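Local coordinates for putative P450-like enzyme (Streptomyces himastatinicus ATCC 53653, PDB 5Z9J), which binds heme b and is probably a cytochrome P450 monooxygenase of bacterial secondary metabolism, at residues A131-P134 against L135-S139; G143-E146 against S147-A150; R149-F152 against R153-M156; I230-R233 against L234-G238; I344-C347 against L348-L352. One frame throughout, in Å; residues are numbered along the deposited sequence.

Interaction 1: residues A131-P134 against L135-S139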
# COMPACT_ATOMS: atom_id res chain seq x y z
N ALA A 131 -11.92 4.24 2.67
CA ALA A 131 -11.38 3.06 3.34
C ALA A 131 -12.29 1.87 3.21
O ALA A 131 -11.78 0.77 2.92
CB ALA A 131 -11.13 3.29 4.83
N PRO A 132 -13.60 2.03 3.44
CA PRO A 132 -14.39 0.82 3.31
C PRO A 132 -14.37 0.12 1.95
O PRO A 132 -14.49 -1.13 1.96
CB PRO A 132 -15.82 1.31 3.59
CG PRO A 132 -15.67 2.51 4.36
CD PRO A 132 -14.39 3.13 4.04
N LEU A 133 -14.25 0.87 0.85
CA LEU A 133 -14.37 0.29 -0.50
C LEU A 133 -13.27 -0.76 -0.81
O LEU A 133 -13.62 -1.93 -1.06
CB LEU A 133 -14.40 1.40 -1.58
CG LEU A 133 -14.28 0.87 -3.02
CD1 LEU A 133 -15.52 -0.00 -3.37
CD2 LEU A 133 -14.14 2.00 -4.02
N PRO A 134 -11.96 -0.40 -0.70
CA PRO A 134 -10.92 -1.41 -0.96
C PRO A 134 -10.93 -2.54 0.05
O PRO A 134 -10.57 -3.66 -0.30
CB PRO A 134 -9.63 -0.61 -0.83
CG PRO A 134 -10.01 0.61 -0.07
CD PRO A 134 -11.37 0.91 -0.38
N LEU A 135 -11.34 -2.27 1.27
CA LEU A 135 -11.48 -3.32 2.25
C LEU A 135 -12.57 -4.31 1.82
O LEU A 135 -12.41 -5.53 1.90
CB LEU A 135 -11.81 -2.75 3.63
CG LEU A 135 -11.98 -3.93 4.62
CD1 LEU A 135 -10.70 -4.78 4.63
CD2 LEU A 135 -12.39 -3.54 6.00
N ILE A 136 -13.72 -3.79 1.41
CA ILE A 136 -14.82 -4.62 0.96
C ILE A 136 -14.44 -5.48 -0.27
O ILE A 136 -14.76 -6.68 -0.33
CB ILE A 136 -16.07 -3.80 0.67
CG1 ILE A 136 -16.65 -3.25 1.98
CG2 ILE A 136 -17.14 -4.65 -0.02
CD1 ILE A 136 -17.78 -2.24 1.77
N MET A 137 -13.75 -4.86 -1.22
CA MET A 137 -13.33 -5.52 -2.46
C MET A 137 -12.42 -6.68 -2.20
O MET A 137 -12.52 -7.71 -2.88
CB MET A 137 -12.62 -4.53 -3.39
CG MET A 137 -13.53 -3.50 -4.05
SD MET A 137 -14.80 -4.22 -5.13
CE MET A 137 -13.86 -4.84 -6.51
N ILE A 138 -11.48 -6.51 -1.28
CA ILE A 138 -10.55 -7.58 -0.99
C ILE A 138 -11.26 -8.66 -0.18
O ILE A 138 -11.01 -9.81 -0.36
CB ILE A 138 -9.32 -7.11 -0.25
CG1 ILE A 138 -8.57 -6.06 -1.11
CG2 ILE A 138 -8.35 -8.26 -0.08
CD1 ILE A 138 -7.39 -5.46 -0.38
N SER A 139 -12.15 -8.25 0.70
CA SER A 139 -12.88 -9.22 1.54
C SER A 139 -13.70 -10.13 0.64
O SER A 139 -13.61 -11.34 0.76
CB SER A 139 -13.74 -8.49 2.56
OG SER A 139 -12.93 -7.64 3.37

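Interaction 2: residues G143-E146 against S147-A150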
# COMPACT_ATOMS: atom_id res chain seq x y z
N GLY A 143 -13.52 -14.06 -0.23
CA GLY A 143 -14.72 -14.86 -0.04
C GLY A 143 -15.16 -14.99 1.41
O GLY A 143 -15.84 -15.95 1.78
N VAL A 144 -14.80 -14.01 2.22
CA VAL A 144 -15.26 -13.95 3.60
C VAL A 144 -16.62 -13.27 3.70
O VAL A 144 -16.90 -12.30 3.01
CB VAL A 144 -14.25 -13.23 4.53
CG1 VAL A 144 -12.89 -13.94 4.52
CG2 VAL A 144 -14.13 -11.76 4.15
N PRO A 145 -17.49 -13.80 4.57
CA PRO A 145 -18.79 -13.18 4.82
C PRO A 145 -18.66 -11.70 5.24
O PRO A 145 -17.60 -11.30 5.74
CB PRO A 145 -19.37 -14.01 5.97
CG PRO A 145 -18.21 -14.81 6.52
CD PRO A 145 -17.26 -15.01 5.38
N GLU A 146 -19.70 -10.91 4.99
CA GLU A 146 -19.65 -9.50 5.34
C GLU A 146 -19.36 -9.31 6.83
O GLU A 146 -18.61 -8.40 7.20
CB GLU A 146 -20.96 -8.79 4.95
CG GLU A 146 -21.39 -9.06 3.50
CD GLU A 146 -22.62 -8.25 3.06
OE1 GLU A 146 -23.11 -7.40 3.84
OE2 GLU A 146 -23.08 -8.47 1.91
N SER A 147 -19.89 -10.18 7.69
CA SER A 147 -19.64 -10.08 9.13
C SER A 147 -18.14 -10.08 9.46
O SER A 147 -17.70 -9.44 10.40
CB SER A 147 -20.35 -11.21 9.90
OG SER A 147 -19.87 -12.49 9.52
N ASP A 148 -17.35 -10.83 8.69
CA ASP A 148 -15.90 -10.94 8.91
C ASP A 148 -15.14 -9.68 8.47
O ASP A 148 -13.94 -9.55 8.75
CB ASP A 148 -15.36 -12.16 8.18
CG ASP A 148 -15.78 -13.46 8.84
OD1 ASP A 148 -16.67 -13.41 9.69
OD2 ASP A 148 -15.27 -14.53 8.45
N ARG A 149 -15.80 -8.76 7.77
CA ARG A 149 -15.09 -7.55 7.37
C ARG A 149 -14.74 -6.75 8.64
O ARG A 149 -13.72 -6.05 8.70
CB ARG A 149 -15.92 -6.69 6.40
CG ARG A 149 -16.18 -7.32 5.01
CD ARG A 149 -17.29 -6.56 4.27
NE ARG A 149 -17.74 -7.18 3.02
CZ ARG A 149 -18.77 -6.75 2.30
NH1 ARG A 149 -19.44 -5.67 2.66
NH2 ARG A 149 -19.12 -7.38 1.18
N ALA A 150 -15.57 -6.91 9.67
CA ALA A 150 -15.33 -6.33 10.99
C ALA A 150 -14.01 -6.80 11.59
O ALA A 150 -13.20 -6.01 12.06
CB ALA A 150 -16.48 -6.68 11.93
O HOH W 1 -16.62 -9.69 2.31

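Interaction 3: residues R149-F152 against R153-M156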
# COMPACT_ATOMS: atom_id res chain seq x y z
N ARG A 149 -15.80 -8.76 7.77
CA ARG A 149 -15.09 -7.55 7.37
C ARG A 149 -14.74 -6.75 8.64
O ARG A 149 -13.72 -6.05 8.70
CB ARG A 149 -15.92 -6.69 6.40
CG ARG A 149 -16.18 -7.32 5.01
CD ARG A 149 -17.29 -6.56 4.27
NE ARG A 149 -17.74 -7.18 3.02
CZ ARG A 149 -18.77 -6.75 2.30
NH1 ARG A 149 -19.44 -5.67 2.66
NH2 ARG A 149 -19.12 -7.38 1.18
N ALA A 150 -15.57 -6.91 9.67
CA ALA A 150 -15.33 -6.33 10.99
C ALA A 150 -14.01 -6.80 11.59
O ALA A 150 -13.20 -6.01 12.06
CB ALA A 150 -16.48 -6.68 11.93
N LEU A 151 -13.82 -8.12 11.57
CA LEU A 151 -12.66 -8.76 12.16
C LEU A 151 -11.39 -8.25 11.49
O LEU A 151 -10.34 -8.12 12.13
CB LEU A 151 -12.78 -10.28 12.04
CG LEU A 151 -11.61 -11.12 12.54
CD1 LEU A 151 -11.35 -10.76 13.99
CD2 LEU A 151 -11.92 -12.61 12.39
N PHE A 152 -11.50 -7.91 10.21
CA PHE A 152 -10.36 -7.38 9.45
C PHE A 152 -9.99 -5.93 9.79
O PHE A 152 -8.80 -5.58 9.88
CB PHE A 152 -10.64 -7.50 7.94
CG PHE A 152 -10.72 -8.92 7.43
CD1 PHE A 152 -10.38 -9.99 8.23
CD2 PHE A 152 -11.13 -9.18 6.13
CE1 PHE A 152 -10.45 -11.30 7.74
CE2 PHE A 152 -11.21 -10.48 5.63
CZ PHE A 152 -10.86 -11.54 6.44
N ARG A 153 -11.00 -5.08 10.00
CA ARG A 153 -10.71 -3.69 10.34
C ARG A 153 -10.08 -3.61 11.72
O ARG A 153 -9.20 -2.76 11.97
CB ARG A 153 -11.99 -2.83 10.27
CG ARG A 153 -11.78 -1.37 10.59
CD ARG A 153 -11.62 -0.57 9.30
NE ARG A 153 -11.27 0.84 9.50
CZ ARG A 153 -10.06 1.29 9.79
NH1 ARG A 153 -9.03 0.47 9.94
NH2 ARG A 153 -9.87 2.60 9.94
N GLN A 154 -10.45 -4.56 12.59
CA GLN A 154 -9.84 -4.72 13.90
C GLN A 154 -8.36 -5.06 13.78
O GLN A 154 -7.51 -4.40 14.38
CB GLN A 154 -10.55 -5.84 14.67
CG GLN A 154 -10.07 -6.02 16.10
CD GLN A 154 -10.86 -7.06 16.88
OE1 GLN A 154 -11.90 -7.55 16.42
NE2 GLN A 154 -10.36 -7.41 18.06
N TRP A 155 -8.07 -6.06 12.96
CA TRP A 155 -6.70 -6.50 12.73
C TRP A 155 -5.87 -5.39 12.09
O TRP A 155 -4.68 -5.27 12.37
CB TRP A 155 -6.67 -7.73 11.82
CG TRP A 155 -7.23 -9.00 12.41
CD1 TRP A 155 -7.59 -9.22 13.70
CD2 TRP A 155 -7.46 -10.22 11.70
NE1 TRP A 155 -8.05 -10.52 13.84
CE2 TRP A 155 -7.98 -11.15 12.63
CE3 TRP A 155 -7.28 -10.62 10.37
CZ2 TRP A 155 -8.31 -12.45 12.26
CZ3 TRP A 155 -7.62 -11.91 10.01
CH2 TRP A 155 -8.13 -12.81 10.95
N MET A 156 -6.51 -4.53 11.32
CA MET A 156 -5.80 -3.54 10.53
C MET A 156 -5.43 -2.32 11.35
O MET A 156 -4.55 -1.56 10.96
CB MET A 156 -6.66 -3.13 9.32
CG MET A 156 -6.10 -2.03 8.40
SD MET A 156 -4.74 -2.64 7.36
CE MET A 156 -5.53 -4.09 6.66

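Interaction 4: residues I230-R233 against L234-G238. With HEM (protoporphyrin IX containing Fe), chain E.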
# COMPACT_ATOMS: atom_id res chain seq x y z
N ILE A 230 -0.45 -15.13 2.97
CA ILE A 230 -0.82 -14.56 1.69
C ILE A 230 -2.06 -13.68 1.84
O ILE A 230 -2.03 -12.51 1.41
CB ILE A 230 -1.06 -15.65 0.64
CG1 ILE A 230 0.28 -16.29 0.25
CG2 ILE A 230 -1.77 -15.08 -0.60
CD1 ILE A 230 0.14 -17.62 -0.51
N ALA A 231 -3.13 -14.19 2.45
CA ALA A 231 -4.31 -13.35 2.65
C ALA A 231 -3.99 -12.09 3.48
O ALA A 231 -4.44 -11.01 3.12
CB ALA A 231 -5.40 -14.12 3.27
N ASN A 232 -3.18 -12.21 4.52
CA ASN A 232 -2.91 -11.06 5.35
C ASN A 232 -2.21 -10.04 4.47
O ASN A 232 -2.47 -8.87 4.60
CB ASN A 232 -1.90 -11.34 6.46
CG ASN A 232 -1.85 -10.23 7.54
OD1 ASN A 232 -2.32 -9.09 7.34
ND2 ASN A 232 -0.91 -10.46 8.47
N ARG A 233 -1.31 -10.50 3.61
CA ARG A 233 -0.51 -9.59 2.78
C ARG A 233 -1.42 -8.87 1.77
O ARG A 233 -1.23 -7.69 1.53
CB ARG A 233 0.65 -10.32 2.05
CG ARG A 233 1.53 -9.38 1.15
CD ARG A 233 2.00 -8.15 1.94
NE ARG A 233 2.87 -8.50 3.06
CZ ARG A 233 3.17 -7.71 4.10
NH1 ARG A 233 2.63 -6.50 4.22
NH2 ARG A 233 4.00 -8.13 5.04
N LEU A 234 -2.41 -9.56 1.21
CA LEU A 234 -3.35 -8.91 0.31
C LEU A 234 -4.15 -7.82 1.06
O LEU A 234 -4.20 -6.67 0.61
CB LEU A 234 -4.29 -9.94 -0.34
CG LEU A 234 -3.44 -10.81 -1.27
CD1 LEU A 234 -4.17 -11.94 -1.84
CD2 LEU A 234 -2.84 -9.92 -2.41
N LEU A 235 -4.68 -8.17 2.22
CA LEU A 235 -5.42 -7.20 3.05
C LEU A 235 -4.58 -5.99 3.39
O LEU A 235 -5.01 -4.84 3.13
CB LEU A 235 -5.86 -7.81 4.35
CG LEU A 235 -6.99 -8.82 4.08
CD1 LEU A 235 -7.20 -9.56 5.37
CD2 LEU A 235 -8.26 -8.07 3.65
N VAL A 236 -3.41 -6.24 3.97
CA VAL A 236 -2.62 -5.12 4.47
C VAL A 236 -2.15 -4.30 3.33
O VAL A 236 -2.12 -3.07 3.46
CB VAL A 236 -1.41 -5.56 5.31
CG1 VAL A 236 -0.36 -4.42 5.49
CG2 VAL A 236 -1.86 -6.07 6.63
N ASN A 237 -1.77 -4.94 2.23
CA ASN A 237 -1.20 -4.15 1.12
C ASN A 237 -2.18 -3.42 0.24
O ASN A 237 -1.81 -2.46 -0.48
CB ASN A 237 -0.28 -5.02 0.24
CG ASN A 237 1.14 -5.13 0.83
OD1 ASN A 237 1.34 -4.95 2.04
ND2 ASN A 237 2.12 -5.38 -0.03
N GLY A 238 -3.40 -3.92 0.26
CA GLY A 238 -4.44 -3.43 -0.61
C GLY A 238 -5.50 -2.56 0.03
O GLY A 238 -6.36 -2.09 -0.69
CHA HEM E . 3.52 -4.58 -3.74
CHB HEM E . 2.00 -0.03 -3.51
CHC HEM E . -2.55 -1.65 -3.85
CHD HEM E . -1.09 -6.14 -3.11
C1A HEM E . 3.57 -3.20 -3.67
C2A HEM E . 4.76 -2.34 -3.64
C3A HEM E . 4.34 -1.08 -3.59
C4A HEM E . 2.86 -1.10 -3.58
CMA HEM E . 5.23 0.17 -3.53
CAA HEM E . 6.23 -2.80 -3.66
CBA HEM E . 6.69 -3.30 -2.28
CGA HEM E . 8.21 -3.47 -2.21
O1A HEM E . 8.77 -3.72 -1.11
O2A HEM E . 8.91 -3.40 -3.23
C1B HEM E . 0.64 -0.08 -3.65
C2B HEM E . -0.20 1.07 -3.85
C3B HEM E . -1.46 0.63 -3.95
C4B HEM E . -1.44 -0.82 -3.79
CMB HEM E . 0.37 2.50 -3.93
CAB HEM E . -2.76 1.40 -4.17
CBB HEM E . -2.82 2.72 -4.36
C1C HEM E . -2.58 -3.02 -3.71
C2C HEM E . -3.78 -3.89 -3.77
C3C HEM E . -3.35 -5.13 -3.56
C4C HEM E . -1.92 -5.07 -3.36
CMC HEM E . -5.20 -3.38 -4.05
CAC HEM E . -4.08 -6.49 -3.48
CBC HEM E . -5.38 -6.65 -3.67
C1D HEM E . 0.26 -6.12 -3.17
C2D HEM E . 1.09 -7.26 -2.95
C3D HEM E . 2.51 -6.78 -3.17
C4D HEM E . 2.42 -5.38 -3.49
CMD HEM E . 0.65 -8.70 -2.56
CAD HEM E . 3.78 -7.61 -2.99
CBD HEM E . 4.21 -8.23 -4.30
CGD HEM E . 5.58 -8.87 -4.10
O1D HEM E . 6.25 -8.60 -3.08
O2D HEM E . 6.01 -9.64 -5.00
NA HEM E . 2.47 -2.40 -3.64
NB HEM E . -0.15 -1.22 -3.59
NC HEM E . -1.51 -3.80 -3.44
ND HEM E . 1.07 -5.02 -3.52
FE HEM E . 0.47 -3.17 -3.69

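Interaction 5: residues I344-C347 against L348-L352. With HEM (protoporphyrin IX containing Fe), chain E.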
# COMPACT_ATOMS: atom_id res chain seq x y z
N ILE A 344 10.67 -7.22 -9.23
CA ILE A 344 9.97 -8.46 -8.94
C ILE A 344 8.90 -8.29 -7.89
O ILE A 344 7.96 -9.08 -7.84
CB ILE A 344 10.95 -9.60 -8.54
CG1 ILE A 344 11.60 -9.40 -7.16
CG2 ILE A 344 12.04 -9.79 -9.66
CD1 ILE A 344 12.41 -10.62 -6.72
N HIS A 345 9.04 -7.26 -7.05
CA HIS A 345 8.05 -7.00 -6.02
C HIS A 345 7.03 -5.93 -6.44
O HIS A 345 6.24 -5.48 -5.63
CB HIS A 345 8.74 -6.59 -4.71
CG HIS A 345 9.51 -7.71 -4.07
ND1 HIS A 345 8.90 -8.72 -3.33
CD2 HIS A 345 10.84 -7.99 -4.06
CE1 HIS A 345 9.82 -9.57 -2.91
NE2 HIS A 345 11.00 -9.16 -3.33
N PHE A 346 7.04 -5.59 -7.73
CA PHE A 346 6.05 -4.67 -8.34
C PHE A 346 4.63 -5.02 -7.97
O PHE A 346 4.23 -6.17 -8.15
CB PHE A 346 6.22 -4.69 -9.88
CG PHE A 346 5.41 -3.66 -10.62
CD1 PHE A 346 5.60 -2.31 -10.39
CD2 PHE A 346 4.60 -4.04 -11.68
CE1 PHE A 346 4.89 -1.35 -11.09
CE2 PHE A 346 3.90 -3.09 -12.41
CZ PHE A 346 4.04 -1.73 -12.11
N CYS A 347 3.87 -4.01 -7.52
CA CYS A 347 2.54 -4.23 -6.91
C CYS A 347 1.66 -5.23 -7.65
O CYS A 347 1.20 -4.99 -8.75
CB CYS A 347 1.79 -2.91 -6.76
SG CYS A 347 0.10 -3.16 -6.24
N LEU A 348 1.38 -6.34 -6.98
CA LEU A 348 0.53 -7.39 -7.52
C LEU A 348 -0.91 -6.94 -7.71
O LEU A 348 -1.63 -7.41 -8.57
CB LEU A 348 0.55 -8.60 -6.55
CG LEU A 348 -0.40 -9.76 -6.87
CD1 LEU A 348 0.24 -11.00 -6.32
CD2 LEU A 348 -1.83 -9.58 -6.26
N GLY A 349 -1.36 -6.06 -6.84
CA GLY A 349 -2.76 -5.64 -6.93
C GLY A 349 -2.93 -4.38 -7.76
O GLY A 349 -3.96 -3.78 -7.73
N ARG A 350 -1.92 -4.01 -8.55
CA ARG A 350 -1.97 -2.74 -9.31
C ARG A 350 -3.24 -2.58 -10.18
O ARG A 350 -3.89 -1.53 -10.14
CB ARG A 350 -0.74 -2.61 -10.20
CG ARG A 350 -0.72 -3.59 -11.36
CD ARG A 350 0.62 -3.71 -12.01
NE ARG A 350 0.65 -4.88 -12.89
CZ ARG A 350 0.95 -6.12 -12.51
NH1 ARG A 350 1.28 -6.39 -11.25
NH2 ARG A 350 0.93 -7.08 -13.41
N GLN A 351 -3.63 -3.65 -10.89
CA GLN A 351 -4.79 -3.63 -11.75
C GLN A 351 -6.08 -3.39 -10.94
O GLN A 351 -6.86 -2.50 -11.26
CB GLN A 351 -4.89 -4.94 -12.55
CG GLN A 351 -6.11 -4.99 -13.43
CD GLN A 351 -6.13 -6.09 -14.47
OE1 GLN A 351 -5.27 -6.99 -14.50
NE2 GLN A 351 -7.16 -6.06 -15.30
N LEU A 352 -6.28 -4.15 -9.87
CA LEU A 352 -7.42 -3.91 -8.99
C LEU A 352 -7.42 -2.52 -8.37
O LEU A 352 -8.48 -1.91 -8.21
CB LEU A 352 -7.46 -4.97 -7.87
CG LEU A 352 -8.48 -4.69 -6.75
CD1 LEU A 352 -9.87 -4.48 -7.35
CD2 LEU A 352 -8.59 -5.90 -5.78
CHA HEM E . 3.52 -4.58 -3.74
CHB HEM E . 2.00 -0.03 -3.51
CHC HEM E . -2.55 -1.65 -3.85
CHD HEM E . -1.09 -6.14 -3.11
C1A HEM E . 3.57 -3.20 -3.67
C2A HEM E . 4.76 -2.34 -3.64
C3A HEM E . 4.34 -1.08 -3.59
C4A HEM E . 2.86 -1.10 -3.58
CMA HEM E . 5.23 0.17 -3.53
CAA HEM E . 6.23 -2.80 -3.66
CBA HEM E . 6.69 -3.30 -2.28
CGA HEM E . 8.21 -3.47 -2.21
O1A HEM E . 8.77 -3.72 -1.11
O2A HEM E . 8.91 -3.40 -3.23
C1B HEM E . 0.64 -0.08 -3.65
C2B HEM E . -0.20 1.07 -3.85
C3B HEM E . -1.46 0.63 -3.95
C4B HEM E . -1.44 -0.82 -3.79
CMB HEM E . 0.37 2.50 -3.93
CAB HEM E . -2.76 1.40 -4.17
CBB HEM E . -2.82 2.72 -4.36
C1C HEM E . -2.58 -3.02 -3.71
C2C HEM E . -3.78 -3.89 -3.77
C3C HEM E . -3.35 -5.13 -3.56
C4C HEM E . -1.92 -5.07 -3.36
CMC HEM E . -5.20 -3.38 -4.05
CAC HEM E . -4.08 -6.49 -3.48
CBC HEM E . -5.38 -6.65 -3.67
C1D HEM E . 0.26 -6.12 -3.17
C2D HEM E . 1.09 -7.26 -2.95
C3D HEM E . 2.51 -6.78 -3.17
C4D HEM E . 2.42 -5.38 -3.49
CMD HEM E . 0.65 -8.70 -2.56
CAD HEM E . 3.78 -7.61 -2.99
CBD HEM E . 4.21 -8.23 -4.30
CGD HEM E . 5.58 -8.87 -4.10
O1D HEM E . 6.25 -8.60 -3.08
O2D HEM E . 6.01 -9.64 -5.00
NA HEM E . 2.47 -2.40 -3.64
NB HEM E . -0.15 -1.22 -3.59
NC HEM E . -1.51 -3.80 -3.44
ND HEM E . 1.07 -5.02 -3.52
FE HEM E . 0.47 -3.17 -3.69

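Interaction 1: residues A131-P134 against L135-S139
Backbone hydrogen bonds between Pro132-Pro134 and Ile136-Ile138 carry most of this local contact, a worked example of how an alpha helix gathers its first turns. Ile136 N reaches Pro132 O at 2.8 Å, Met137 N reaches Leu133 O at 2.9 Å, and Ile138 N lies 3.1 Å from Pro134 O. The earliest link, from Leu135 N to Ala131 O, is stretched to 3.5 Å and is weak. Pro132 and Pro134 have no N-H to give, yet their carbonyls serve as acceptors. These residues open helix 132-142, probably helix E of the P450 fold, which packs against helices 96-116, 240-255 and 350-367 in the family's conserved four-helix bundle.

Apolar contacts form a second class. Leu133 and Met137 lie side by side and point the same way, with Leu133 CD1 4.1 Å from Met137 CG. Ile136 has CG1 beside its backbone N (chi1 -69°), which folds this branch back until CG1 is 3.0 Å from Pro132 O, a tight approach. Its CD1 continues toward the proline ring.

A side-chain hydroxyl supplies the last kind of bond. Ser139 OG donates to Leu135 O at 2.6 Å from above the carbonyl plane, while Ser139 N reaches the same oxygen from the opposite face. Leu135 O thus has two donors, and the bond from OG helps to fix the serine's rotation.

Interaction 2: residues G143-E146 against S147-A150
Glu146 and Arg149 each turn CG anti to the carbonyl carbon (chi1 -50° and -66°), and with both chains extended beyond that point they run side by side. Glu146 CG consequently sits over the centre of one guanidinium face, 3.7 Å from Arg149 CZ, and the carboxylate stacks on the guanidinium with planes only 11° apart. No salt bridge results: Glu146 OE2 is 4.2 Å from Arg149 NH2 and well out of its plane, so attraction is of charge alone. At the guanidinium edge a water accepts from Arg149 NE (2.8 Å) and donates to Val144 O (2.7 Å), while NH2 forms a salt bridge with Asp140.

Backbone bonds Asp148 N to Pro145 O (3.0 Å) and Arg149 N to Glu146 O (2.9 Å) wind the chain into its new helix. Pro145 CG rests against the Asp148 carboxylate, 3.5 Å from OD2. A leucine in place of Arg149 would probably leave Asp140 without its mate and the Val144 water without its donor.

Gly143, at positive phi, closes helix 132-142 in a Schellman motif. From there the connection leads to helix 147-163, with Arg149 lying on Ile136 and Ser139 of the preceding helix and Val144 packing on Tyr192 and Trp193 of helix 172-202.

Interaction 3: residues R149-F152 against R153-M156
The indole of Trp155 is met from one turn earlier by both Leu151 and Phe152, so two successive residues share a single large ring. Leu151 supplies its whole branched end: CG is 3.6 Å from Trp155 CZ2, CD1 approaches Trp155 NE1 at 3.3 Å, and CD2 leans toward the far part of the six-membered ring. Phe152 touches with CD1 and CE1, the latter 3.7 Å from Trp155 CZ3. The two rings are oblique to one another, with planes at 38° and a distance of 5.5 Å between the Phe152 ring centre and that of the six-membered ring of Trp155.

What places the indole is partly its first torsion. With CG beside the backbone N (chi1 -68°), the ring leans back along the helix, and Leu151 O lies over one of its faces, 3.2 Å from Trp155 CG. The same oxygen accepts from Trp155 N at 3.2 Å, so one carbonyl both bonds the backbone and abuts the ring. Bonds from Arg153 N to Arg149 O and from Gln154 N to Ala150 O continue the regular winding.

Further out, Glu188 accepts from Trp155 NE1 and Tyr192 meets the indole edge-to-face; both belong to helix 172-202, which packs along this flank of helix 147-163. Phe152 meanwhile packs on Ser139 of helix 132-142 and Val144 of the connecting loop.

Interaction 4: residues I230-R233 against L234-G238
Arg233 and Asn237 make a side-chain hydrogen bond one helical turn apart, in the last turns of helix 224-238, where this helix arrives over the heme. Arg233 NH1 donates to Asn237 OD1 at 3.0 Å, with an N-H...O angle of 156°; the oxygen lies at the guanidinium edge, near its plane, whereas the donor is tilted from the amide plane. Bends at chi2 and chi3 (51° and 63°) fold the arginine back along the helix, so that CD also presses on the amide, 3.3 Å from Asn237 CG. The stronger polar partner of Arg233 is Asp74, bound in a salt bridge through NH2. A methionine in place of Arg233 would probably leave Asp74 without its countercharge and the Asn237 amide freer to turn.

Beneath these groups, Asn237 N bonds Arg233 O at 2.9 Å, and three similar bonds hold the preceding residues. Asn232 OD1 abuts Val236 CG2 at 3.1 Å and, although buried here, has no polar partner in the model.

The heme lies against the helix end. Leu234 CD2 touches the methyl carbon CMD at 3.7 Å, Asn237 O stands 3.3 Å from the pyrrole nitrogen NC, and Gly238 CA comes within 3.3 Å of heme C2C, where any beta carbon would clash. Asn237 O and Gly238 O also accept from the hydroxyls of Thr241 and Thr242. Such a glycine and threonine pair, at a break between helices on the face opposite the cysteine ligand, is characteristic of the long central helix, helix I, of cytochromes P450.

Interaction 5: residues I344-C347 against L348-L352
Cys347 O is gripped twice by Arg350, once by its backbone and once by its side chain, in the closely packed heart of this turn. Arg350 NH1 donates at 2.9 Å and Arg350 N at 3.3 Å to Cys347 O, reaching it from opposite faces of the carbonyl plane; the oxygen lies within 7° of the guanidinium plane. The backbone bond closes a type I beta turn from Cys347 to Arg350. Inside it the cysteine sulfur, anti to the backbone N (chi1 172°), binds the heme iron, with Cys347 SG 2.6 Å from FE. Gly349, the N-cap of helix 350-367, brings its CA within 3.5 Å of heme C3C, where a side chain would collide with the porphyrin.

This is the heme-binding Cys loop of cytochromes P450, running into helix L, with the cysteine as axial ligand. Two residues before it, His345 ND1 donates almost straight to propionate oxygen O1D of the heme at 2.7 Å, the oxygen lying in the imidazole plane.

The outer side is more open: Phe346 and Arg350 are partly exposed. The ring of Phe346 and the chain of Arg350 cross at about a right angle, with Phe346 CE2 3.4 Å from Arg350 CD, while Phe346 CD2 lies over one face of the guanidinium. Nearby Arg87 bonds both Phe346 O and the heme, close beside Arg350.

Overall arrangement
All five contacts are local, and they succeed one another along the chain without crossing; interactions 2 and 3 overlap only by sharing Arg149 and Ala150. Interaction 1 starts helix 132-142, interaction 2 closes the short loop after it, and interaction 3 carries helix 147-163 onward, where Phe152 CD2 comes back to Ser139 OG at 3.6 Å. Much later in sequence, interaction 4 brings the end of helix 224-238 against these two helices and the heme: Ile138 and Met156 both pack on it. Interaction 5 approaches the heme from the other face and leads into helix 350-367, joining interaction 4 through Leu234 and Leu348, and interaction 1 through Leu352 and Met137.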